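Local structure of Lic12234 (4TZH) at residues A[113-118]-A[136-141]; A[143-148]-A[164-169]. The protein is a leucine-rich repeat protein of unknown function from the pathogen Leptospira interrogans, a putative virulence factor that may act by binding other molecules. All blocks are in the same frame, centred on the assembly; numbering follows the deposited sequence. Where two conformers were deposited one is given.

Contact 1 of 2, residues A[113-118]-A[136-141]; sequences GILYLN and VSLSLS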
loop_
_atom_site.group_PDB
_atom_site.type_symbol
_atom_site.label_atom_id
_atom_site.label_comp_id
_atom_site.label_asym_id
_atom_site.label_seq_id
_atom_site.Cartn_x
_atom_site.Cartn_y
_atom_site.Cartn_z
ATOM N N GLY A 113 -0.280 -4.178 -7.949
ATOM C CA GLY A 113 -1.507 -4.767 -8.453
ATOM C C GLY A 113 -2.654 -4.681 -7.476
ATOM O O GLY A 113 -3.811 -4.570 -7.907
ATOM N N ILE A 114 -2.355 -4.739 -6.169
ATOM C CA ILE A 114 -3.426 -4.745 -5.170
ATOM C C ILE A 114 -3.077 -3.742 -4.106
ATOM O O ILE A 114 -1.971 -3.779 -3.551
ATOM C CB ILE A 114 -3.557 -6.173 -4.570
ATOM C CG1 ILE A 114 -3.977 -7.189 -5.689
ATOM C CG2 ILE A 114 -4.610 -6.161 -3.451
ATOM C CD1 ILE A 114 -3.908 -8.656 -5.407
ATOM N N LEU A 115 -3.990 -2.778 -3.866
ATOM C CA LEU A 115 -3.756 -1.714 -2.899
ATOM C C LEU A 115 -4.949 -1.650 -1.946
ATOM O O LEU A 115 -6.058 -1.359 -2.405
ATOM C CB LEU A 115 -3.552 -0.386 -3.629
ATOM C CG LEU A 115 -3.364 0.855 -2.778
ATOM C CD1 LEU A 115 -2.265 0.681 -1.715
ATOM C CD2 LEU A 115 -3.034 2.051 -3.633
ATOM N N TYR A 116 -4.721 -1.947 -0.679
ATOM C CA TYR A 116 -5.794 -1.899 0.314
ATOM C C TYR A 116 -5.607 -0.695 1.199
ATOM O O TYR A 116 -4.576 -0.569 1.882
ATOM C CB TYR A 116 -5.744 -3.146 1.205
ATOM C CG TYR A 116 -6.419 -4.355 0.622
ATOM C CD1 TYR A 116 -7.803 -4.512 0.700
ATOM C CD2 TYR A 116 -5.684 -5.347 -0.004
ATOM C CE1 TYR A 116 -8.434 -5.638 0.165
ATOM C CE2 TYR A 116 -6.304 -6.505 -0.493
ATOM C CZ TYR A 116 -7.675 -6.615 -0.450
ATOM O OH TYR A 116 -8.268 -7.764 -0.916
ATOM N N LEU A 117 -6.567 0.207 1.174
ATOM C CA LEU A 117 -6.512 1.455 1.938
ATOM C C LEU A 117 -7.731 1.551 2.837
ATOM O O LEU A 117 -7.983 2.664 3.344
ATOM C CB LEU A 117 -6.436 2.656 0.996
ATOM C CG LEU A 117 -5.090 2.846 0.320
ATOM C CD1 LEU A 117 -5.215 3.720 -0.906
ATOM C CD2 LEU A 117 -4.065 3.472 1.312
ATOM N N ASN A 118 -8.424 0.432 3.090
ATOM C CA ASN A 118 -9.637 0.450 3.929
ATOM C C ASN A 118 -9.327 1.042 5.298
ATOM O O ASN A 118 -8.228 0.866 5.811
ATOM C CB ASN A 118 -10.158 -0.958 4.190
ATOM C CG ASN A 118 -10.111 -1.889 3.014
ATOM O OD1 ASN A 118 -9.062 -2.067 2.365
ATOM N ND2 ASN A 118 -11.197 -2.633 2.849
ATOM N N VAL A 136 -5.070 -3.730 -10.216
ATOM C CA VAL A 136 -6.224 -4.573 -10.501
ATOM C C VAL A 136 -7.315 -4.376 -9.444
ATOM O O VAL A 136 -8.513 -4.473 -9.720
ATOM C CB VAL A 136 -5.761 -6.047 -10.589
ATOM C CG1 VAL A 136 -6.930 -7.006 -10.771
ATOM C CG2 VAL A 136 -4.746 -6.231 -11.727
ATOM N N SER A 137 -6.885 -4.112 -8.204
ATOM C CA SER A 137 -7.871 -3.971 -7.142
ATOM C C SER A 137 -7.491 -2.795 -6.252
ATOM O O SER A 137 -6.338 -2.696 -5.812
ATOM C CB SER A 137 -7.908 -5.256 -6.311
ATOM O OG SER A 137 -8.888 -5.110 -5.292
ATOM N N LEU A 138 -8.452 -1.889 -6.025
ATOM C CA LEU A 138 -8.230 -0.716 -5.188
ATOM C C LEU A 138 -9.356 -0.668 -4.173
ATOM O O LEU A 138 -10.516 -0.494 -4.580
ATOM C CB LEU A 138 -8.181 0.551 -6.025
ATOM C CG LEU A 138 -8.043 1.883 -5.299
ATOM C CD1 LEU A 138 -6.804 1.909 -4.381
ATOM C CD2 LEU A 138 -7.984 3.039 -6.293
ATOM N N SER A 139 -9.021 -0.800 -2.882
ATOM C CA SER A 139 -10.024 -0.814 -1.841
ATOM C C SER A 139 -9.906 0.414 -0.985
ATOM O O SER A 139 -8.831 0.651 -0.420
ATOM C CB SER A 139 -9.870 -2.071 -1.022
ATOM O OG SER A 139 -11.021 -2.156 -0.207
ATOM N N LEU A 140 -10.957 1.215 -0.948
ATOM C CA LEU A 140 -10.996 2.491 -0.223
ATOM C C LEU A 140 -12.183 2.494 0.735
ATOM O O LEU A 140 -12.642 3.580 1.107
ATOM C CB LEU A 140 -11.144 3.653 -1.240
ATOM C CG LEU A 140 -9.895 3.879 -2.096
ATOM C CD1 LEU A 140 -10.239 4.627 -3.362
ATOM C CD2 LEU A 140 -8.809 4.597 -1.288
ATOM N N SER A 141 -12.647 1.327 1.165
ATOM C CA SER A 141 -13.819 1.346 2.016
ATOM C C SER A 141 -13.537 1.990 3.350
ATOM O O SER A 141 -12.393 1.978 3.822
ATOM C CB SER A 141 -14.390 -0.045 2.221
ATOM O OG SER A 141 -13.409 -0.925 2.745
HETATM O O HOH W 1 -7.703 -4.067 -2.904
#

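Contact 2 of 2, residues A[143-148]-A[164-169]; sequences NKLTSI and WDNPTL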
loop_
_atom_site.group_PDB
_atom_site.type_symbol
_atom_site.label_atom_id
_atom_site.label_comp_id
_atom_site.label_asym_id
_atom_site.label_seq_id
_atom_site.Cartn_x
_atom_site.Cartn_y
_atom_site.Cartn_z
ATOM N N ASN A 143 -13.415 5.258 4.449
ATOM C CA ASN A 143 -12.520 6.413 4.434
ATOM C C ASN A 143 -13.397 7.655 4.609
ATOM O O ASN A 143 -14.519 7.541 5.109
ATOM C CB ASN A 143 -11.672 6.433 3.167
ATOM C CG ASN A 143 -10.400 5.640 3.380
ATOM O OD1 ASN A 143 -9.438 6.167 3.929
ATOM N ND2 ASN A 143 -10.387 4.356 3.044
ATOM N N LYS A 144 -12.889 8.836 4.257
ATOM C CA LYS A 144 -13.655 10.080 4.432
ATOM C C LYS A 144 -13.692 10.798 3.082
ATOM O O LYS A 144 -13.583 12.031 2.995
ATOM C CB LYS A 144 -12.981 10.937 5.530
ATOM C CG LYS A 144 -12.954 10.267 6.914
ATOM C CD LYS A 144 -14.319 10.218 7.604
ATOM C CE LYS A 144 -14.291 9.317 8.817
ATOM N NZ LYS A 144 -15.656 9.064 9.347
ATOM N N LEU A 145 -13.828 10.021 2.003
ATOM C CA LEU A 145 -13.726 10.526 0.643
ATOM C C LEU A 145 -14.732 11.572 0.315
ATOM O O LEU A 145 -15.903 11.430 0.660
ATOM C CB LEU A 145 -13.851 9.415 -0.394
ATOM C CG LEU A 145 -12.733 8.395 -0.399
ATOM C CD1 LEU A 145 -13.090 7.271 -1.345
ATOM C CD2 LEU A 145 -11.396 9.013 -0.796
ATOM N N THR A 146 -14.269 12.656 -0.307
ATOM C CA THR A 146 -15.165 13.721 -0.754
ATOM C C THR A 146 -15.103 13.887 -2.256
ATOM O O THR A 146 -16.026 14.477 -2.844
ATOM C CB THR A 146 -14.947 15.063 -0.033
ATOM O OG1 THR A 146 -13.589 15.468 -0.197
ATOM C CG2 THR A 146 -15.340 15.015 1.426
ATOM N N SER A 147 -14.018 13.405 -2.876
ATOM C CA SER A 147 -13.852 13.442 -4.320
ATOM C C SER A 147 -12.946 12.310 -4.774
ATOM O O SER A 147 -12.133 11.794 -3.986
ATOM C CB SER A 147 -13.287 14.785 -4.778
ATOM O OG SER A 147 -11.924 14.947 -4.409
ATOM N N ILE A 148 -13.111 11.924 -6.041
ATOM C CA ILE A 148 -12.301 10.934 -6.723
ATOM C C ILE A 148 -11.648 11.660 -7.924
ATOM O O ILE A 148 -12.365 12.346 -8.651
ATOM C CB ILE A 148 -13.162 9.692 -7.107
ATOM C CG1 ILE A 148 -13.427 8.763 -5.875
ATOM C CG2 ILE A 148 -12.591 8.911 -8.313
ATOM C CD1 ILE A 148 -12.219 8.472 -4.924
ATOM N N TRP A 164 -17.111 1.298 -0.563
ATOM C CA TRP A 164 -18.116 1.145 0.491
ATOM C C TRP A 164 -17.844 2.038 1.692
ATOM O O TRP A 164 -16.695 2.310 2.034
ATOM C CB TRP A 164 -18.141 -0.291 1.007
ATOM C CG TRP A 164 -18.773 -1.298 0.066
ATOM C CD1 TRP A 164 -19.743 -1.075 -0.869
ATOM C CD2 TRP A 164 -18.520 -2.703 0.056
ATOM N NE1 TRP A 164 -20.095 -2.271 -1.484
ATOM C CE2 TRP A 164 -19.341 -3.276 -0.950
ATOM C CE3 TRP A 164 -17.647 -3.530 0.759
ATOM C CZ2 TRP A 164 -19.333 -4.648 -1.228
ATOM C CZ3 TRP A 164 -17.639 -4.892 0.486
ATOM C CH2 TRP A 164 -18.454 -5.432 -0.513
ATOM N N ASP A 165 -18.919 2.451 2.373
ATOM C CA ASP A 165 -18.810 3.239 3.601
ATOM C C ASP A 165 -17.993 4.518 3.447
ATOM O O ASP A 165 -17.090 4.804 4.254
ATOM C CB ASP A 165 -18.332 2.386 4.790
ATOM C CG ASP A 165 -18.339 3.128 6.131
ATOM O OD1 ASP A 165 -19.236 3.979 6.339
ATOM O OD2 ASP A 165 -17.447 2.859 6.968
ATOM N N ASN A 166 -18.341 5.313 2.436
ATOM C CA ASN A 166 -17.803 6.672 2.263
ATOM C C ASN A 166 -19.019 7.571 2.083
ATOM O O ASN A 166 -19.229 8.145 1.004
ATOM C CB ASN A 166 -16.840 6.786 1.079
ATOM C CG ASN A 166 -15.492 6.244 1.401
ATOM O OD1 ASN A 166 -14.667 6.927 2.022
ATOM N ND2 ASN A 166 -15.231 4.990 0.965
ATOM N N PRO A 167 -19.823 7.740 3.166
ATOM C CA PRO A 167 -21.038 8.568 3.043
ATOM C C PRO A 167 -20.789 10.042 2.762
ATOM O O PRO A 167 -21.719 10.751 2.381
ATOM C CB PRO A 167 -21.772 8.342 4.372
ATOM C CG PRO A 167 -20.713 7.944 5.328
ATOM C CD PRO A 167 -19.716 7.142 4.514
ATOM N N THR A 168 -19.538 10.494 2.950
ATOM C CA THR A 168 -19.049 11.852 2.691
ATOM C C THR A 168 -18.880 12.116 1.181
ATOM O O THR A 168 -18.734 13.265 0.767
ATOM C CB THR A 168 -17.709 12.074 3.423
ATOM O OG1 THR A 168 -16.842 10.958 3.128
ATOM C CG2 THR A 168 -17.872 12.190 4.942
ATOM N N LEU A 169 -18.858 11.059 0.355
ATOM C CA LEU A 169 -18.660 11.195 -1.084
ATOM C C LEU A 169 -19.984 11.560 -1.718
ATOM O O LEU A 169 -20.898 10.729 -1.748
ATOM C CB LEU A 169 -18.052 9.897 -1.690
ATOM C CG LEU A 169 -17.622 9.921 -3.183
ATOM C CD1 LEU A 169 -16.547 10.949 -3.444
ATOM C CD2 LEU A 169 -17.074 8.552 -3.630
HETATM O O HOH W 2 -16.885 8.832 4.748
HETATM O O HOH W 3 -18.299 14.888 -1.426
#

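Contact 1 of 2, residues A[113-118]-A[136-141]
Gly113 O takes two N-H groups at once from residues 136-141: Val136 N at 2.8 Å, in the carbonyl plane on a lone pair, and Ser137 N, which lies nearly along the C=O axis. At Ile114 the backbone faces Ser137 across a parallel bridge, and its CG1 comes only loosely near Ser137 CB. Leu115 bonds through both backbone groups, its N to Ser137 O and its O to Ser139 N, each at 3.1 Å; the O also accepts from a water held by Ser137 OG. The strand axes run 5.0 Å apart and only 4° from parallel, one step of the ladder of parallel strands that lines the concave side of a leucine-rich repeat solenoid. On the leucine face, Leu115 and Leu138 lie side by side, CD2 of the first 3.8 Å from CD1 of the second; both have CG anti to the backbone N (chi1 177° and 176°), which sets the two CG atoms alike, and the side chains point the same way. Tyr116, on the other face with Ser139, sets CD1 3.6 Å from Ser139 CB, while the bridging water sits over the ring centre, 3.4 Å above its plane; Phe93 of the preceding strand meets the ring nearly parallel to it. Leu117 N then bonds to Ser139 O, and Leu117 CD1 packs on Leu140 CD2 with the two side chains again side by side. In the conformer given, Asn118 ND2 lies 2.8 Å from Ser141 OG; both residues have a second conformer, which makes this approach doubtful.

Contact 2 of 2, residues A[143-148]-A[164-169]
Asn166 OD1 lies against the backbone of residues 143-145 and accepts two N-H groups: Leu145 N at 3.2 Å, nearly straight (167° at the hydrogen), and Asn143 N in a weak, strongly bent bond. Its ND2 is bonded to Leu140 O and Leu163 O, a pattern consistent with the asparagine ladder of leucine-rich repeat proteins, in which a buried asparagine side chain ties the turn after each strand to the neighbouring coil. Asn143 is placed likewise one coil earlier, with ND2 bonded to Leu117 O and Leu140 O and OD1 to Leu122 N. The amide crosses the Leu145 side chain obliquely, Asn166 CG standing 3.8 Å from Leu145 CD1.

The shortest direct bond is that from Thr168 OG1 to Leu145 O, 2.7 Å, and the hydroxyl approaches from well above the carbonyl plane, 40° out of it. The same OG1 accepts from a water that also donates to Asn143 O, while a second water donates to both Thr146 O and Thr168 O. Direct and water-mediated bonds thus join the loop to the type I turn of Asn166 to Leu169, which is closed by Leu169 N bonding to Asn166 O.

At the last residue of the turn the contact becomes apolar. Leu169 has CG anti to its backbone N (chi1 -173°); its CD2 comes 4.3 Å from Ile148 CG1, and its CD1 touches the peptide between Thr146 and Ser147, 3.5 Å from Thr146 C.

How the contacts relate
Both contacts join successive coils of one solenoid, and their centres lie 14 Å apart. Contact 1 is a regular strand pair 8 Å from the centre of the chain, with no exposed residue; contact 2 joins loops 19 Å out, where three of its ten touching residues are exposed. The first relies on backbone ladder bonds and leucine pairs, the second on a side-chain amide, a hydroxyl and a turn, with two bridging waters against one in contact 1. They meet where the side-chain amides of two buried asparagines of contact 2 bond to carbonyls just past the strands of contact 1.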